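Local coordinates for protein antigen TpF1 (Treponema pallidum, PDB 2FJC) that binds ferric iron as a Dps-family mini-ferritin, probably oxidising the metal at sites shared between subunits of a twelve-chain assembly, at residues A23-L28 with T59-T64; H33-H38 with V100-R105; A66-Q71 with A130-I135. All coordinates share one frame; numbering follows the deposited sequence.

Contact 1 of 3, residues A23-L28 with T59-T64. With FE (Fe (III) ion), chain R.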
# COMPACT_ATOMS: atom_id res chain seq x y z
N ALA B 23 26.45 -2.55 24.87
CA ALA B 23 26.09 -2.43 26.26
C ALA B 23 25.38 -1.11 26.55
O ALA B 23 24.34 -1.09 27.21
CB ALA B 23 27.34 -2.55 27.12
N ASP B 24 25.92 -0.01 26.06
CA ASP B 24 25.32 1.30 26.29
C ASP B 24 23.96 1.40 25.63
O ASP B 24 23.02 1.93 26.23
CB ASP B 24 26.23 2.42 25.77
CG ASP B 24 27.47 2.63 26.65
OD1 ASP B 24 27.47 2.22 27.82
OD2 ASP B 24 28.46 3.22 26.16
N LEU B 25 23.84 0.89 24.40
CA LEU B 25 22.57 0.92 23.68
C LEU B 25 21.55 0.09 24.45
O LEU B 25 20.40 0.50 24.60
CB LEU B 25 22.74 0.35 22.27
CG LEU B 25 22.92 1.30 21.08
CD1 LEU B 25 23.13 2.74 21.53
CD2 LEU B 25 24.10 0.83 20.25
N GLY B 26 21.98 -1.07 24.93
CA GLY B 26 21.09 -1.94 25.68
C GLY B 26 20.54 -1.22 26.90
O GLY B 26 19.34 -1.24 27.16
N VAL B 27 21.43 -0.56 27.64
CA VAL B 27 21.03 0.17 28.83
C VAL B 27 20.11 1.34 28.47
O VAL B 27 19.11 1.57 29.13
CB VAL B 27 22.28 0.70 29.59
CG1 VAL B 27 21.85 1.64 30.69
CG2 VAL B 27 23.05 -0.48 30.19
N LEU B 28 20.44 2.06 27.41
CA LEU B 28 19.64 3.20 26.98
C LEU B 28 18.24 2.75 26.58
O LEU B 28 17.26 3.45 26.83
CB LEU B 28 20.29 3.87 25.78
CG LEU B 28 20.30 5.39 25.77
CD1 LEU B 28 20.51 5.84 24.35
CD2 LEU B 28 19.02 5.96 26.35
N THR B 59 17.29 0.40 19.55
CA THR B 59 17.40 -1.05 19.46
C THR B 59 17.84 -1.45 18.06
O THR B 59 18.39 -2.53 17.86
CB THR B 59 16.06 -1.73 19.83
OG1 THR B 59 16.34 -3.02 20.40
CG2 THR B 59 15.19 -1.91 18.61
N GLU B 60 17.59 -0.58 17.09
CA GLU B 60 17.99 -0.84 15.72
C GLU B 60 19.52 -0.77 15.67
O GLU B 60 20.18 -1.66 15.13
CB GLU B 60 17.37 0.21 14.80
CG GLU B 60 17.62 -0.01 13.31
CD GLU B 60 17.08 1.15 12.46
OE1 GLU B 60 17.69 2.25 12.51
OE2 GLU B 60 16.06 0.96 11.77
N ALA B 61 20.07 0.29 16.25
CA ALA B 61 21.52 0.47 16.28
C ALA B 61 22.13 -0.65 17.12
O ALA B 61 23.20 -1.18 16.81
CB ALA B 61 21.87 1.82 16.88
N PHE B 62 21.43 -1.00 18.19
CA PHE B 62 21.83 -2.08 19.09
C PHE B 62 22.09 -3.34 18.28
O PHE B 62 23.14 -3.98 18.39
CB PHE B 62 20.69 -2.33 20.09
CG PHE B 62 20.90 -3.50 21.00
CD1 PHE B 62 21.80 -3.43 22.06
CD2 PHE B 62 20.13 -4.65 20.86
CE1 PHE B 62 21.92 -4.49 22.97
CE2 PHE B 62 20.23 -5.71 21.75
CZ PHE B 62 21.14 -5.64 22.82
N ASP B 63 21.12 -3.70 17.44
CA ASP B 63 21.25 -4.89 16.65
C ASP B 63 22.26 -4.81 15.50
O ASP B 63 23.00 -5.77 15.29
CB ASP B 63 19.88 -5.35 16.13
CG ASP B 63 19.88 -6.83 15.72
OD1 ASP B 63 20.14 -7.70 16.58
OD2 ASP B 63 19.63 -7.12 14.53
N THR B 64 22.33 -3.70 14.77
CA THR B 64 23.29 -3.65 13.67
C THR B 64 24.73 -3.64 14.18
O THR B 64 25.60 -4.27 13.58
CB THR B 64 23.06 -2.45 12.71
OG1 THR B 64 23.54 -1.25 13.32
CG2 THR B 64 21.60 -2.29 12.39
FE FE R . 19.42 -9.11 13.86
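L25 and F62 join the antiparallel helices 8-38 and 44-71, two of the long helices of the ferritin-like four-helix bundle. The short segments 23-28 and 59-64 run with their N-to-C directions 154° apart and their axes 9.0 Å apart, and L25 and F62 bring their CA atoms to 5.5 Å. L25 points at the partner helix and lies against its backbone: CD2 stands 3.8 Å from F62 N, and the same methyl reaches A61 CB at 4.2 Å. The phenyl group of F62 works in the other direction. With CG anti to its own backbone N (chi1 174°), the ring reaches over to helix 8-38, where CD1 approaches L25 CB at 3.9 Å, the leucine carbon lying at the ring edge near its plane. The same ring also meets G26, with CD1 3.7 Å from G26 N and CE1 3.8 Å from G26 CA. Having no side chain, G26 meets the ring with its bare backbone. No hydrogen bond crosses; the contact is apolar and buried. F62 also meets H33 of the second subunit edge-to-face, which places the ring at the subunit interface as well as between the two helices. The next residue, D63, faces away from helix 8-38 and binds the iron through OD2 at 2.1 Å. E67 of the same chain and H36 of the second subunit complete the protein ligands, while D63 OD1 is hydrogen-bonded to W37 NE1 of that subunit. Carboxylates from one subunit and a histidine from the other, held at a two-subunit interface, are characteristic of the Dps ferroxidase centre.

Contact 2 of 3, residues H33-H38 with V100-R105. With FE (Fe (III) ion), chain S.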
# COMPACT_ATOMS: atom_id res chain seq x y z
N HIS B 33 12.54 3.46 28.04
CA HIS B 33 11.22 2.96 28.38
C HIS B 33 10.83 3.60 29.70
O HIS B 33 9.67 3.97 29.90
CB HIS B 33 11.20 1.44 28.52
CG HIS B 33 11.04 0.71 27.22
ND1 HIS B 33 12.07 0.58 26.31
CD2 HIS B 33 9.97 0.09 26.68
CE1 HIS B 33 11.63 -0.09 25.26
NE2 HIS B 33 10.36 -0.40 25.46
N ASN B 34 11.80 3.73 30.60
CA ASN B 34 11.54 4.33 31.90
C ASN B 34 10.90 5.70 31.69
O ASN B 34 9.83 5.97 32.22
CB ASN B 34 12.85 4.48 32.67
CG ASN B 34 12.63 4.82 34.13
OD1 ASN B 34 11.85 5.70 34.46
ND2 ASN B 34 13.33 4.12 35.00
N TYR B 35 11.53 6.57 30.90
CA TYR B 35 10.96 7.89 30.65
C TYR B 35 9.64 7.77 29.91
O TYR B 35 8.69 8.49 30.19
CB TYR B 35 11.93 8.75 29.83
CG TYR B 35 13.27 8.91 30.50
CD1 TYR B 35 13.36 9.17 31.87
CD2 TYR B 35 14.45 8.81 29.77
CE1 TYR B 35 14.58 9.30 32.49
CE2 TYR B 35 15.69 8.95 30.38
CZ TYR B 35 15.74 9.20 31.75
OH TYR B 35 16.97 9.32 32.36
N HIS B 36 9.60 6.85 28.96
CA HIS B 36 8.42 6.60 28.16
C HIS B 36 7.21 6.35 29.06
O HIS B 36 6.11 6.85 28.82
CB HIS B 36 8.68 5.39 27.25
CG HIS B 36 7.52 5.00 26.38
ND1 HIS B 36 7.02 5.82 25.38
CD2 HIS B 36 6.81 3.85 26.31
CE1 HIS B 36 6.06 5.18 24.73
NE2 HIS B 36 5.91 3.99 25.28
N TRP B 37 7.44 5.58 30.12
CA TRP B 37 6.38 5.24 31.06
C TRP B 37 6.10 6.24 32.17
O TRP B 37 4.94 6.45 32.54
CB TRP B 37 6.69 3.91 31.74
CG TRP B 37 6.81 2.76 30.83
CD1 TRP B 37 6.07 2.51 29.72
CD2 TRP B 37 7.70 1.65 30.99
NE1 TRP B 37 6.43 1.31 29.17
CE2 TRP B 37 7.43 0.75 29.93
CE3 TRP B 37 8.69 1.31 31.92
CZ2 TRP B 37 8.12 -0.45 29.77
CZ3 TRP B 37 9.37 0.11 31.77
CH2 TRP B 37 9.08 -0.76 30.70
N HIS B 38 7.14 6.87 32.69
CA HIS B 38 6.97 7.75 33.83
C HIS B 38 6.97 9.25 33.67
O HIS B 38 6.86 9.97 34.67
CB HIS B 38 7.97 7.33 34.89
CG HIS B 38 7.93 5.87 35.19
ND1 HIS B 38 9.02 5.05 35.05
CD2 HIS B 38 6.91 5.08 35.59
CE1 HIS B 38 8.68 3.81 35.36
NE2 HIS B 38 7.40 3.80 35.69
N VAL B 100 10.81 17.92 30.77
CA VAL B 100 12.06 18.58 30.43
C VAL B 100 13.23 17.86 31.09
O VAL B 100 14.31 17.79 30.54
CB VAL B 100 12.08 20.07 30.86
CG1 VAL B 100 10.95 20.83 30.19
CG2 VAL B 100 11.98 20.18 32.35
N SER B 101 12.99 17.31 32.27
CA SER B 101 14.03 16.61 32.99
C SER B 101 14.42 15.32 32.24
O SER B 101 15.61 15.00 32.11
CB SER B 101 13.52 16.28 34.39
OG SER B 101 14.58 15.91 35.23
N ALA B 102 13.41 14.60 31.74
CA ALA B 102 13.65 13.36 31.00
C ALA B 102 14.36 13.65 29.68
O ALA B 102 15.34 12.99 29.33
CB ALA B 102 12.34 12.65 30.72
N LEU B 103 13.89 14.65 28.95
CA LEU B 103 14.50 14.98 27.68
C LEU B 103 15.95 15.44 27.86
O LEU B 103 16.82 15.09 27.06
CB LEU B 103 13.69 16.06 26.96
CG LEU B 103 12.28 15.64 26.53
CD1 LEU B 103 11.64 16.76 25.74
CD2 LEU B 103 12.34 14.35 25.71
N ALA B 104 16.22 16.21 28.91
CA ALA B 104 17.57 16.70 29.16
C ALA B 104 18.49 15.52 29.40
O ALA B 104 19.65 15.52 28.99
CB ALA B 104 17.59 17.63 30.36
N ARG B 105 17.97 14.50 30.07
CA ARG B 105 18.77 13.32 30.34
C ARG B 105 19.03 12.48 29.09
O ARG B 105 20.15 11.99 28.90
CB ARG B 105 18.13 12.46 31.43
CG ARG B 105 18.09 13.18 32.75
CD ARG B 105 17.46 12.38 33.86
NE ARG B 105 17.14 13.25 34.99
CZ ARG B 105 16.50 12.86 36.09
NH1 ARG B 105 16.12 11.60 36.24
NH2 ARG B 105 16.23 13.75 37.04
FE FE S . 4.51 1.97 25.35
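Of 33-38, Y35 alone touches segment 100-105, meeting A102 along its ring and R105 at its hydroxyl. With Y35 CG anti to the carbonyl carbon (chi1 -58°), the ring lies against A102, whose CB sits 3.8 Å from Y35 CD1 and 4.2 Å from the ring centroid, an off-centre CH-pi contact. The backbone A102 O lies over a face of the ring too. At the far end, Y35 OH nestles against the aliphatic part of R105, 3.4 Å from CD and 3.5 Å from CB. The arginine chain, extended from CG to NE, crosses the tyrosine at about a right angle, its guanidinium plane turned 72° from the ring. What fixes both polar ends is E92 of the same chain: its OE1 is hydrogen-bonded to Y35 OH and forms a salt bridge with R105 NH1. I97 of the short strand 97-98 packs on Y35, A102 and R105 alike. The next residue, H36, turns to another flank of the helix and binds iron through NE2 at 2.5 Å, in a site completed by D63 and E67 of the second subunit. Close to the helix end, H38 ND1 donates a nearly straight bond (170°) to N34 OD1, 3.0 Å away; the acceptor lies in the imidazole plane, whereas the donor stands well above the plane of the amide carbonyl. Across the two segments the contact is van der Waals and CH-pi, with no hydrogen bond. A single carboxylate oxygen thus ties tyrosine to arginine, and its negative charge would probably polarise the phenol and balance the guanidinium beside this packed seam.

Contact 3 of 3, residues A66-Q71 with A130-I135. With FE (Fe (III) ion), chain R.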
# COMPACT_ATOMS: atom_id res chain seq x y z
N ALA B 66 25.80 -4.97 17.05
CA ALA B 66 26.07 -6.30 17.58
C ALA B 66 26.42 -7.25 16.44
O ALA B 66 27.32 -8.09 16.55
CB ALA B 66 24.87 -6.82 18.33
N GLU B 67 25.70 -7.11 15.33
CA GLU B 67 25.94 -7.96 14.18
C GLU B 67 27.26 -7.65 13.50
O GLU B 67 27.88 -8.54 12.92
CB GLU B 67 24.80 -7.83 13.18
CG GLU B 67 23.97 -9.09 13.09
CD GLU B 67 22.49 -8.81 13.22
OE1 GLU B 67 21.98 -7.92 12.50
OE2 GLU B 67 21.83 -9.49 14.03
N ARG B 68 27.67 -6.39 13.55
CA ARG B 68 28.94 -6.02 12.94
C ARG B 68 30.04 -6.69 13.75
O ARG B 68 31.02 -7.20 13.21
CB ARG B 68 29.12 -4.50 12.96
CG ARG B 68 30.44 -4.04 12.36
CD ARG B 68 30.68 -4.69 11.01
NE ARG B 68 31.96 -4.31 10.43
CZ ARG B 68 32.53 -4.95 9.41
NH1 ARG B 68 31.92 -6.00 8.88
NH2 ARG B 68 33.70 -4.54 8.94
N LEU B 69 29.84 -6.70 15.06
CA LEU B 69 30.77 -7.32 15.98
C LEU B 69 30.90 -8.80 15.62
O LEU B 69 32.00 -9.36 15.60
CB LEU B 69 30.25 -7.14 17.39
CG LEU B 69 31.15 -7.39 18.59
CD1 LEU B 69 32.45 -6.62 18.45
CD2 LEU B 69 30.40 -6.92 19.83
N LEU B 70 29.77 -9.44 15.34
CA LEU B 70 29.77 -10.85 14.98
C LEU B 70 30.56 -11.06 13.69
O LEU B 70 31.33 -12.00 13.56
CB LEU B 70 28.34 -11.35 14.79
CG LEU B 70 27.48 -11.35 16.06
CD1 LEU B 70 26.05 -11.73 15.73
CD2 LEU B 70 28.09 -12.32 17.05
N GLN B 71 30.35 -10.16 12.73
CA GLN B 71 31.04 -10.24 11.46
C GLN B 71 32.54 -10.11 11.63
O GLN B 71 33.30 -10.74 10.90
CB GLN B 71 30.54 -9.13 10.52
CG GLN B 71 29.11 -9.29 10.14
CD GLN B 71 28.55 -8.04 9.55
OE1 GLN B 71 27.34 -7.83 9.58
NE2 GLN B 71 29.41 -7.20 8.99
N ALA B 130 36.04 0.25 6.42
CA ALA B 130 35.01 1.04 5.76
C ALA B 130 33.59 0.69 6.22
O ALA B 130 32.79 1.59 6.50
CB ALA B 130 35.13 0.88 4.24
N VAL B 131 33.28 -0.60 6.31
CA VAL B 131 31.96 -1.03 6.74
C VAL B 131 31.60 -0.51 8.13
O VAL B 131 30.53 0.08 8.33
CB VAL B 131 31.83 -2.56 6.73
CG1 VAL B 131 30.56 -3.00 7.43
CG2 VAL B 131 31.83 -3.07 5.30
N THR B 132 32.47 -0.73 9.10
CA THR B 132 32.18 -0.26 10.45
C THR B 132 32.05 1.26 10.44
O THR B 132 31.21 1.83 11.12
CB THR B 132 33.29 -0.66 11.42
OG1 THR B 132 33.37 -2.09 11.48
CG2 THR B 132 33.00 -0.11 12.82
N ASP B 133 32.88 1.91 9.64
CA ASP B 133 32.87 3.36 9.52
C ASP B 133 31.47 3.81 9.11
O ASP B 133 30.87 4.66 9.75
CB ASP B 133 33.89 3.78 8.46
CG ASP B 133 34.09 5.27 8.39
OD1 ASP B 133 33.24 6.03 8.92
OD2 ASP B 133 35.11 5.69 7.79
N GLY B 134 30.97 3.23 8.03
CA GLY B 134 29.66 3.56 7.52
C GLY B 134 28.53 3.28 8.50
O GLY B 134 27.59 4.07 8.64
N ILE B 135 28.62 2.15 9.20
CA ILE B 135 27.62 1.80 10.17
C ILE B 135 27.58 2.84 11.31
O ILE B 135 26.51 3.35 11.64
CB ILE B 135 27.88 0.40 10.76
CG1 ILE B 135 27.56 -0.67 9.70
CG2 ILE B 135 27.05 0.18 12.03
CD1 ILE B 135 27.88 -2.09 10.15
FE FE R . 19.42 -9.11 13.86
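R68 reaches across to helix 130-154 with its whole side chain, meeting I135, T132 and V131 in turn. At the root, R68 CB lies 3.9 Å from I135 CD1, and CG and CD keep similar distances from the same methyl, so the aliphatic stem slides past the end of the isoleucine. CG starts out anti to the backbone N (chi1 179°), pointing at that helix, and a bend at chi2 (49°) turns the chain toward the start of the facing helix. NE is the first polar atom and gives a hydrogen bond to T132 OG1, 2.8 Å long and almost perfectly straight at 177°, with the hydroxyl oxygen exactly in the guanidinium plane. One face of that plane is covered by V131: its CG1 sits over the centre, 3.4 Å from R68 CZ, while V131 CB approaches R68 NH2 at 3.5 Å. NH2 also forms a salt bridge with D129, whose other carboxylate oxygen is hydrogen-bonded to T132 OG1. The guanidinium is therefore gripped along its NE and NH2 edge, which fixes its rotation, with V131 packed over one face. E67, the residue before it, turns to the iron instead, binding through OE2 at 2.4 Å beside D63 of the same chain and H36 of the second subunit. The contact lies near the C-terminal end of helix 44-71 and the beginning of helix 130-154, which run antiparallel; L69, pointing away from 130-135, packs on helix 8-38, and T132 on helix 99-127.

In the fold
All three contacts are buried and tie helices of one bundle, but contact 1 lies nearest the chain's centre and is purely apolar, whereas contacts 2 and 3, about 30 Å apart between centres and on opposite sides of that centre, bring arginines held by acidic residues. Contact 1 shares helix 8-38 with contact 2 and helix 44-71 with contact 3, which it touches through T64 and I135. Metal chemistry links them across subunits: contacts 1 and 3 supply the aspartate and glutamate of one iron site, and contact 2 carries the histidine that completes an equivalent site with the second subunit.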